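Local atomic coordinates of short-chain-enoyl-CoA hydratase (PDB entry 5Z7R), a protein that catalyses the reversible hydration of crotonyl-CoA and other short-chain enoyl-CoA substrates in butanoate metabolism, accepting hexenoyl-CoA but not longer-chain analogues. Residues 116-121 with 146-151; 93-98 with 214-219; 128-133 with 176-181. All blocks are in the same frame, centred on the assembly; numbering follows the deposited sequence.

Contact 1: residues 116-121 with 146-151; sequences AMSCDI and TQRLSR
Met117 and Arg148 meet CB to CB, 4.0 Å apart, where helices 111-117 and 145-153 pack inside the crotonase fold, near the probable nucleophile Glu114. From there the two side chains part. Arg148 runs extended from CG to NE, and its CD methylene passes Met117 O at 3.5 Å. Its guanidinium then turns one face to Ser118, whose OG stands 3.2 Å above the plane, displaced toward the rim. This is contact over a face and not a hydrogen bond: the hydroxyl, set beside its own backbone N by chi1 of -51°, is bonded to Glu114 O, while Arg148 NE forms a salt bridge with Glu94 OE1. The short side chain of serine lets the flat group come close.

Met117 heads for Leu149 instead, and the two side chains cross obliquely. Unbranched and flexible, methionine can bend at chi3 (-78°) to follow the helix surface; Leu149 also packs on Ala158, Leu161 and Ile162 of helix 155-164. The sulfur makes the closest approach: Met117 SD lies 3.6 Å from Leu149 CA and 3.7 Å from Leu149 CD1.

Contact 2: residues 93-98 with 214-219; sequences LELLEK and INRGMQ
Glu94 meets Asn215 through its main chain: Asn215 ND2 donates a weak hydrogen bond to Glu94 O, 3.3 Å long and bent to 138° at the hydrogen. The carbonyl belongs to the last turn of helix 76-95, where helical N-H partners run short and a side-chain amide can serve instead. The carboxylate of Glu94 turns elsewhere, with OE2 in a salt bridge to Arg91 and OE1 held by Arg148; two arginines nearby suit a buried acid.

Leu95 follows with both a polar and an apolar contact. Its carbonyl O accepts from a water at 3.2 Å, and the same water accepts from Asn215 ND2 at 2.8 Å, so a single amide nitrogen serves two successive carbonyls of the helix end, one directly and one through water. The leucine side chain crosses that of Arg216 at about a right angle. Leu95 CD2 sits 3.6 Å above one face of the Arg216 guanidinium, displaced toward the rim; a methyl suits this face because the N-H groups point outward in the plane. Arg216 is folded at chi2 (-113°) and chi3 (73°), which brings its head back over the leucine.

At Leu96 the chain leaves the helical conformation, and its carbonyl accepts from Lys211.

Asn215 OD1 takes a hydrogen bond from Lys159 of the third subunit, and Arg216 packs on Asp223 of the second subunit. Here the core helix 76-95 meets helix 204-217, part of the C-terminal helical region through which crotonase-family subunits associate.

Contact 3: residues 128-133 with 176-181; sequences ARFGQP and IGLVNK
Phe130 makes the whole of this contact by apolar packing, with Leu178 and Val179 as its partners. Leu178 lies over one face of the ring. Its CD2 methyl comes within 3.5 Å of both Phe130 CG and Phe130 CD2, and 3.6 Å from Phe130 CB, so the methyl covers the root of the ring and not its far end. The leucine reaches this position because chi1 of -173° swings CG to the side opposite its backbone N. Val179 takes the far end: its CG1 approaches Phe130 CZ obliquely at 3.6 Å. A phenyl ring is long enough to meet two consecutive branched residues, Leu178 near CB and Val179 at CZ.

No hydrogen bond joins the segments: the three side chains are apolar, and the nearest CA atoms, those of Phe130 and Leu178, are 8.8 Å apart. Each backbone is bonded to other strands instead, Phe130 of strand 129-131 to Ile168, and Asn180, just before strand 182-183 of the larger sheet, to Arg122 of strand 121-125. The ring thus packs strand 129-131 of the smaller sheet against the loop that enters the larger one, within the spiral core of the crotonase fold, and Ala173 of helix 170-175 touches both Phe130 and Val179. Gly177, with a positive phi of 80°, lets the chain turn after that helix and bring Leu178 round.

Two residues of the loop have polar partners as well: Arg122 NE donates to Leu178 O, giving the carbonyl of a buried residue a partner, and Asn180 ND2 donates hydrogen bonds to Gln160 OE1 and Gly156 O of the third subunit.

In the fold
Contact 1 lies between the other two and touches both. On one side Arg148 NE meets Glu94 OE1 at 2.6 Å, a salt bridge tying helix 145-153 to the helix end of contact 2. On the other, Met117 SD and Leu149 CD1 each lie 4.1 Å from Leu178 CD1, continuing the apolar packing into contact 3. Contacts 2 and 3 do not touch: their centres are 21 Å apart and their nearest atoms about 11 Å. Contact 1 is also near the probable catalytic pair, the Met117 side chain being about 4 Å from that of Glu114 and about 8 Å from that of Glu134. All three contacts border the third subunit.

Contact 1: residues 116-121 with 146-151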
loop_
_atom_site.group_PDB
_atom_site.type_symbol
_atom_site.label_atom_id
_atom_site.label_comp_id
_atom_site.label_asym_id
_atom_site.label_seq_id
_atom_site.Cartn_x
_atom_site.Cartn_y
_atom_site.Cartn_z
ATOM N N ALA A 116 -15.313 -20.572 1.727
ATOM C CA ALA A 116 -14.929 -20.825 3.113
ATOM C C ALA A 116 -13.855 -19.797 3.537
ATOM O O ALA A 116 -13.910 -19.249 4.652
ATOM C CB ALA A 116 -14.432 -22.256 3.273
ATOM N N MET A 117 -12.920 -19.500 2.627
ATOM C CA MET A 117 -11.841 -18.504 2.906
ATOM C C MET A 117 -12.382 -17.107 3.037
ATOM O O MET A 117 -11.703 -16.227 3.570
ATOM C CB MET A 117 -10.815 -18.515 1.808
ATOM C CG MET A 117 -10.088 -19.828 1.761
ATOM S SD MET A 117 -8.578 -19.876 0.825
ATOM C CE MET A 117 -9.081 -19.968 -0.886
ATOM N N SER A 118 -13.622 -16.911 2.589
ATOM C CA SER A 118 -14.269 -15.621 2.655
ATOM C C SER A 118 -15.038 -15.420 3.922
ATOM O O SER A 118 -15.573 -14.348 4.129
ATOM C CB SER A 118 -15.213 -15.423 1.450
ATOM O OG SER A 118 -14.557 -15.704 0.209
ATOM N N CYS A 119 -15.111 -16.424 4.788
ATOM C CA CYS A 119 -15.646 -16.223 6.152
ATOM C C CYS A 119 -14.564 -15.822 7.167
ATOM O O CYS A 119 -13.364 -15.984 6.936
ATOM C CB CYS A 119 -16.311 -17.505 6.651
ATOM S SG CYS A 119 -17.492 -18.240 5.503
ATOM N N ASP A 120 -15.001 -15.293 8.288
ATOM C CA ASP A 120 -14.113 -14.931 9.365
ATOM C C ASP A 120 -13.267 -16.104 9.959
ATOM O O ASP A 120 -12.048 -15.991 10.072
ATOM C CB ASP A 120 -14.938 -14.266 10.458
ATOM C CG ASP A 120 -15.530 -12.956 10.004
ATOM O OD1 ASP A 120 -14.738 -12.038 9.748
ATOM O OD2 ASP A 120 -16.771 -12.835 9.904
ATOM N N ILE A 121 -13.942 -17.213 10.308
ATOM C CA ILE A 121 -13.387 -18.356 11.013
ATOM C C ILE A 121 -13.737 -19.639 10.268
ATOM O O ILE A 121 -14.889 -19.857 9.895
ATOM C CB ILE A 121 -13.978 -18.403 12.427
ATOM C CG1 ILE A 121 -13.451 -17.232 13.246
ATOM C CG2 ILE A 121 -13.624 -19.692 13.148
ATOM C CD1 ILE A 121 -14.374 -16.801 14.361
ATOM N N THR A 146 -6.702 -16.952 -5.608
ATOM C CA THR A 146 -5.320 -16.529 -5.848
ATOM C C THR A 146 -4.887 -15.513 -4.820
ATOM O O THR A 146 -3.711 -15.230 -4.691
ATOM C CB THR A 146 -5.126 -15.892 -7.249
ATOM O OG1 THR A 146 -5.862 -14.662 -7.380
ATOM C CG2 THR A 146 -5.538 -16.853 -8.353
ATOM N N GLN A 147 -5.845 -14.947 -4.100
ATOM C CA GLN A 147 -5.550 -13.920 -3.142
ATOM C C GLN A 147 -5.732 -14.359 -1.689
ATOM O O GLN A 147 -4.915 -14.002 -0.812
ATOM C CB GLN A 147 -6.458 -12.717 -3.389
ATOM C CG GLN A 147 -6.236 -12.010 -4.705
ATOM C CD GLN A 147 -4.765 -11.887 -5.072
ATOM O OE1 GLN A 147 -3.960 -11.363 -4.293
ATOM N NE2 GLN A 147 -4.408 -12.380 -6.265
ATOM N N ARG A 148 -6.817 -15.078 -1.418
ATOM C CA ARG A 148 -7.157 -15.403 -0.072
ATOM C C ARG A 148 -6.246 -16.565 0.457
ATOM O O ARG A 148 -5.809 -16.547 1.594
ATOM C CB ARG A 148 -8.663 -15.680 0.061
ATOM C CG ARG A 148 -9.527 -14.398 0.055
ATOM C CD ARG A 148 -10.949 -14.584 0.575
ATOM N NE ARG A 148 -11.692 -13.330 0.572
ATOM C CZ ARG A 148 -12.450 -12.901 -0.459
ATOM N NH1 ARG A 148 -12.583 -13.633 -1.541
ATOM N NH2 ARG A 148 -13.055 -11.730 -0.424
ATOM N N LEU A 149 -5.936 -17.548 -0.365
ATOM C CA LEU A 149 -5.227 -18.700 0.152
ATOM C C LEU A 149 -3.838 -18.257 0.689
ATOM O O LEU A 149 -3.505 -18.498 1.837
ATOM C CB LEU A 149 -5.077 -19.739 -0.949
ATOM C CG LEU A 149 -4.550 -21.103 -0.525
ATOM C CD1 LEU A 149 -5.426 -21.721 0.540
ATOM C CD2 LEU A 149 -4.491 -22.023 -1.715
ATOM N N SER A 150 -3.076 -17.549 -0.148
ATOM C CA SER A 150 -1.737 -17.113 0.207
ATOM C C SER A 150 -1.784 -16.210 1.427
ATOM O O SER A 150 -0.918 -16.282 2.310
ATOM C CB SER A 150 -1.135 -16.377 -0.942
ATOM O OG SER A 150 -2.005 -15.370 -1.309
ATOM N N ARG A 151 -2.818 -15.396 1.518
ATOM C CA ARG A 151 -2.999 -14.568 2.715
ATOM C C ARG A 151 -3.254 -15.395 3.954
ATOM O O ARG A 151 -2.888 -14.979 5.030
ATOM C CB ARG A 151 -4.150 -13.561 2.573
ATOM C CG ARG A 151 -3.796 -12.309 1.796
ATOM C CD ARG A 151 -5.031 -11.517 1.369
ATOM N NE ARG A 151 -4.643 -10.219 0.785
ATOM C CZ ARG A 151 -4.207 -10.013 -0.463
ATOM N NH1 ARG A 151 -3.952 -8.785 -0.841
ATOM N NH2 ARG A 151 -4.093 -11.007 -1.359
#

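Contact 2: residues 93-98 with 214-219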
loop_
_atom_site.group_PDB
_atom_site.type_symbol
_atom_site.label_atom_id
_atom_site.label_comp_id
_atom_site.label_asym_id
_atom_site.label_seq_id
_atom_site.Cartn_x
_atom_site.Cartn_y
_atom_site.Cartn_z
ATOM N N LEU A 93 -19.693 -11.125 1.836
ATOM C CA LEU A 93 -19.659 -12.033 2.962
ATOM C C LEU A 93 -18.474 -11.721 3.904
ATOM O O LEU A 93 -18.637 -11.664 5.149
ATOM C CB LEU A 93 -19.564 -13.471 2.459
ATOM C CG LEU A 93 -19.735 -14.555 3.519
ATOM C CD1 LEU A 93 -21.181 -14.628 4.001
ATOM C CD2 LEU A 93 -19.348 -15.911 2.975
ATOM N N GLU A 94 -17.303 -11.482 3.306
ATOM C CA GLU A 94 -16.077 -11.202 4.082
ATOM C C GLU A 94 -16.254 -9.955 4.897
ATOM O O GLU A 94 -15.842 -9.911 6.060
ATOM C CB GLU A 94 -14.894 -11.067 3.120
ATOM C CG GLU A 94 -13.540 -10.802 3.731
ATOM C CD GLU A 94 -12.499 -10.979 2.698
ATOM O OE1 GLU A 94 -11.802 -11.994 2.774
ATOM O OE2 GLU A 94 -12.448 -10.171 1.728
ATOM N N LEU A 95 -16.931 -8.952 4.328
ATOM C CA LEU A 95 -17.071 -7.647 5.002
ATOM C C LEU A 95 -18.294 -7.565 5.882
ATOM O O LEU A 95 -18.420 -6.624 6.698
ATOM C CB LEU A 95 -17.142 -6.515 3.953
ATOM C CG LEU A 95 -15.823 -6.249 3.235
ATOM C CD1 LEU A 95 -16.003 -5.372 2.002
ATOM C CD2 LEU A 95 -14.832 -5.610 4.225
ATOM N N LEU A 96 -19.225 -8.507 5.687
ATOM C CA LEU A 96 -20.466 -8.541 6.469
ATOM C C LEU A 96 -20.209 -8.199 7.918
ATOM O O LEU A 96 -19.379 -8.819 8.575
ATOM C CB LEU A 96 -21.086 -9.947 6.378
ATOM C CG LEU A 96 -22.295 -10.248 7.265
ATOM C CD1 LEU A 96 -23.346 -9.165 7.087
ATOM C CD2 LEU A 96 -22.863 -11.618 6.926
ATOM N N GLU A 97 -20.950 -7.247 8.444
ATOM C CA GLU A 97 -20.701 -6.772 9.792
ATOM C C GLU A 97 -21.146 -7.687 10.951
ATOM O O GLU A 97 -21.087 -7.300 12.083
ATOM C CB GLU A 97 -21.288 -5.365 9.936
ATOM C CG GLU A 97 -20.677 -4.375 8.938
ATOM C CD GLU A 97 -20.389 -3.006 9.543
ATOM O OE1 GLU A 97 -19.177 -2.607 9.607
ATOM O OE2 GLU A 97 -21.390 -2.343 9.940
ATOM N N LYS A 98 -21.546 -8.910 10.681
ATOM C CA LYS A 98 -21.559 -9.946 11.714
ATOM C C LYS A 98 -20.494 -10.992 11.369
ATOM O O LYS A 98 -20.255 -11.259 10.209
ATOM C CB LYS A 98 -22.928 -10.647 11.865
ATOM C CG LYS A 98 -24.124 -10.079 11.098
ATOM C CD LYS A 98 -24.692 -8.801 11.683
ATOM C CE LYS A 98 -25.966 -8.389 10.946
ATOM N NZ LYS A 98 -26.836 -7.475 11.745
ATOM N N ILE A 214 -10.094 -5.152 11.843
ATOM C CA ILE A 214 -9.216 -6.232 11.403
ATOM C C ILE A 214 -9.198 -6.315 9.883
ATOM O O ILE A 214 -8.144 -6.521 9.285
ATOM C CB ILE A 214 -9.631 -7.586 11.992
ATOM C CG1 ILE A 214 -9.455 -7.557 13.501
ATOM C CG2 ILE A 214 -8.809 -8.714 11.387
ATOM C CD1 ILE A 214 -10.131 -8.707 14.248
ATOM N N ASN A 215 -10.357 -6.138 9.251
ATOM C CA ASN A 215 -10.446 -6.216 7.802
ATOM C C ASN A 215 -9.753 -5.047 7.164
ATOM O O ASN A 215 -8.989 -5.233 6.225
ATOM C CB ASN A 215 -11.907 -6.248 7.300
ATOM C CG ASN A 215 -12.515 -7.648 7.358
ATOM O OD1 ASN A 215 -11.806 -8.669 7.191
ATOM N ND2 ASN A 215 -13.838 -7.710 7.534
ATOM N N ARG A 216 -10.005 -3.852 7.671
ATOM C CA ARG A 216 -9.546 -2.646 6.970
ATOM C C ARG A 216 -8.085 -2.310 7.326
ATOM O O ARG A 216 -7.257 -2.042 6.434
ATOM C CB ARG A 216 -10.470 -1.456 7.222
ATOM C CG ARG A 216 -11.953 -1.817 7.262
ATOM C CD ARG A 216 -12.860 -1.303 6.165
ATOM N NE ARG A 216 -12.771 -1.902 4.853
ATOM C CZ ARG A 216 -13.761 -2.030 3.964
ATOM N NH1 ARG A 216 -13.473 -2.511 2.775
ATOM N NH2 ARG A 216 -15.018 -1.767 4.236
ATOM N N GLY A 217 -7.769 -2.375 8.608
ATOM C CA GLY A 217 -6.408 -2.263 9.077
ATOM C C GLY A 217 -5.436 -3.233 8.439
ATOM O O GLY A 217 -4.283 -2.898 8.206
ATOM N N MET A 218 -5.894 -4.417 8.080
ATOM C CA MET A 218 -5.004 -5.409 7.499
ATOM C C MET A 218 -4.530 -5.061 6.056
ATOM O O MET A 218 -3.604 -5.719 5.480
ATOM C CB MET A 218 -5.725 -6.730 7.533
ATOM C CG MET A 218 -4.819 -7.911 7.450
ATOM S SD MET A 218 -3.785 -8.176 8.913
ATOM C CE MET A 218 -3.085 -9.695 8.275
ATOM N N GLN A 219 -5.167 -4.051 5.452
ATOM C CA GLN A 219 -4.881 -3.730 4.077
ATOM C C GLN A 219 -3.777 -2.698 3.949
ATOM O O GLN A 219 -3.235 -2.522 2.887
ATOM C CB GLN A 219 -6.133 -3.198 3.377
ATOM C CG GLN A 219 -7.372 -4.061 3.538
ATOM C CD GLN A 219 -7.069 -5.479 3.182
ATOM O OE1 GLN A 219 -6.457 -5.748 2.150
ATOM N NE2 GLN A 219 -7.440 -6.408 4.067
HETATM O O HOH W 1 -15.580 -5.579 7.821
#

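Contact 3: residues 128-133 with 176-181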
loop_
_atom_site.group_PDB
_atom_site.type_symbol
_atom_site.label_atom_id
_atom_site.label_comp_id
_atom_site.label_asym_id
_atom_site.label_seq_id
_atom_site.Cartn_x
_atom_site.Cartn_y
_atom_site.Cartn_z
ATOM N N ALA A 128 -13.324 -33.480 5.992
ATOM C CA ALA A 128 -13.198 -32.410 4.992
ATOM C C ALA A 128 -11.936 -32.548 4.164
ATOM O O ALA A 128 -10.963 -33.143 4.593
ATOM C CB ALA A 128 -13.288 -31.032 5.632
ATOM N N ARG A 129 -12.013 -32.051 2.931
ATOM C CA ARG A 129 -10.853 -31.869 2.049
ATOM C C ARG A 129 -10.848 -30.458 1.454
ATOM O O ARG A 129 -11.901 -29.873 1.226
ATOM C CB ARG A 129 -10.880 -32.878 0.912
ATOM C CG ARG A 129 -10.938 -34.311 1.381
ATOM C CD ARG A 129 -10.487 -35.225 0.267
ATOM N NE ARG A 129 -9.984 -36.496 0.782
ATOM C CZ ARG A 129 -8.874 -37.093 0.354
ATOM N NH1 ARG A 129 -8.521 -38.256 0.878
ATOM N NH2 ARG A 129 -8.107 -36.532 -0.586
ATOM N N PHE A 130 -9.663 -29.914 1.201
ATOM C CA PHE A 130 -9.540 -28.559 0.647
ATOM C C PHE A 130 -8.683 -28.624 -0.579
ATOM O O PHE A 130 -7.820 -29.477 -0.686
ATOM C CB PHE A 130 -8.929 -27.562 1.641
ATOM C CG PHE A 130 -9.760 -27.338 2.849
ATOM C CD1 PHE A 130 -9.778 -28.265 3.874
ATOM C CD2 PHE A 130 -10.543 -26.217 2.966
ATOM C CE1 PHE A 130 -10.554 -28.052 4.998
ATOM C CE2 PHE A 130 -11.323 -26.009 4.086
ATOM C CZ PHE A 130 -11.328 -26.913 5.098
ATOM N N GLY A 131 -8.936 -27.708 -1.504
ATOM C CA GLY A 131 -8.219 -27.696 -2.773
ATOM C C GLY A 131 -8.702 -26.661 -3.753
ATOM O O GLY A 131 -9.737 -26.020 -3.542
ATOM N N GLN A 132 -7.915 -26.520 -4.816
ATOM C CA GLN A 132 -8.154 -25.552 -5.897
ATOM C C GLN A 132 -7.875 -26.260 -7.208
ATOM O O GLN A 132 -6.772 -26.199 -7.716
ATOM C CB GLN A 132 -7.213 -24.338 -5.801
ATOM C CG GLN A 132 -7.459 -23.378 -4.647
ATOM C CD GLN A 132 -8.823 -22.706 -4.659
ATOM O OE1 GLN A 132 -9.503 -22.623 -5.688
ATOM N NE2 GLN A 132 -9.221 -22.199 -3.504
ATOM N N PRO A 133 -8.892 -26.911 -7.792
ATOM C CA PRO A 133 -8.629 -27.718 -8.989
ATOM C C PRO A 133 -8.377 -26.888 -10.256
ATOM O O PRO A 133 -7.952 -27.444 -11.302
ATOM C CB PRO A 133 -9.917 -28.540 -9.153
ATOM C CG PRO A 133 -10.759 -28.273 -7.969
ATOM C CD PRO A 133 -10.304 -26.966 -7.394
ATOM N N ILE A 176 -1.563 -25.982 8.342
ATOM C CA ILE A 176 -1.145 -24.752 7.666
ATOM C C ILE A 176 -1.973 -23.535 8.014
ATOM O O ILE A 176 -1.770 -22.468 7.431
ATOM C CB ILE A 176 -1.083 -24.938 6.151
ATOM C CG1 ILE A 176 -2.488 -25.015 5.534
ATOM C CG2 ILE A 176 -0.279 -26.192 5.864
ATOM C CD1 ILE A 176 -2.469 -25.487 4.087
ATOM N N GLY A 177 -2.886 -23.677 8.978
ATOM C CA GLY A 177 -3.743 -22.579 9.411
ATOM C C GLY A 177 -4.955 -22.297 8.514
ATOM O O GLY A 177 -5.691 -21.369 8.776
ATOM N N LEU A 178 -5.175 -23.075 7.462
ATOM C CA LEU A 178 -6.367 -22.881 6.632
ATOM C C LEU A 178 -7.611 -22.927 7.494
ATOM O O LEU A 178 -8.542 -22.101 7.335
ATOM C CB LEU A 178 -6.446 -23.957 5.548
ATOM C CG LEU A 178 -7.559 -23.761 4.532
ATOM C CD1 LEU A 178 -7.582 -22.344 3.987
ATOM C CD2 LEU A 178 -7.404 -24.744 3.377
ATOM N N VAL A 179 -7.621 -23.906 8.424
ATOM C CA VAL A 179 -8.646 -23.964 9.471
ATOM C C VAL A 179 -8.062 -23.776 10.860
ATOM O O VAL A 179 -6.882 -24.042 11.056
ATOM C CB VAL A 179 -9.422 -25.286 9.443
ATOM C CG1 VAL A 179 -10.204 -25.365 8.139
ATOM C CG2 VAL A 179 -8.491 -26.498 9.612
ATOM N N ASN A 180 -8.926 -23.308 11.777
ATOM C CA ASN A 180 -8.660 -23.141 13.190
ATOM C C ASN A 180 -8.892 -24.392 14.056
ATOM O O ASN A 180 -8.369 -24.481 15.148
ATOM C CB ASN A 180 -9.550 -22.040 13.738
ATOM C CG ASN A 180 -9.248 -20.688 13.148
ATOM O OD1 ASN A 180 -8.230 -20.487 12.473
ATOM N ND2 ASN A 180 -10.133 -19.735 13.415
ATOM N N LYS A 181 -9.716 -25.330 13.598
ATOM C CA LYS A 181 -9.997 -26.562 14.346
ATOM C C LYS A 181 -10.473 -27.685 13.464
ATOM O O LYS A 181 -11.111 -27.483 12.426
ATOM C CB LYS A 181 -11.103 -26.350 15.348
ATOM C CG LYS A 181 -10.815 -25.434 16.509
ATOM C CD LYS A 181 -11.801 -25.771 17.624
ATOM C CE LYS A 181 -11.729 -24.777 18.771
ATOM N NZ LYS A 181 -12.457 -23.522 18.436
#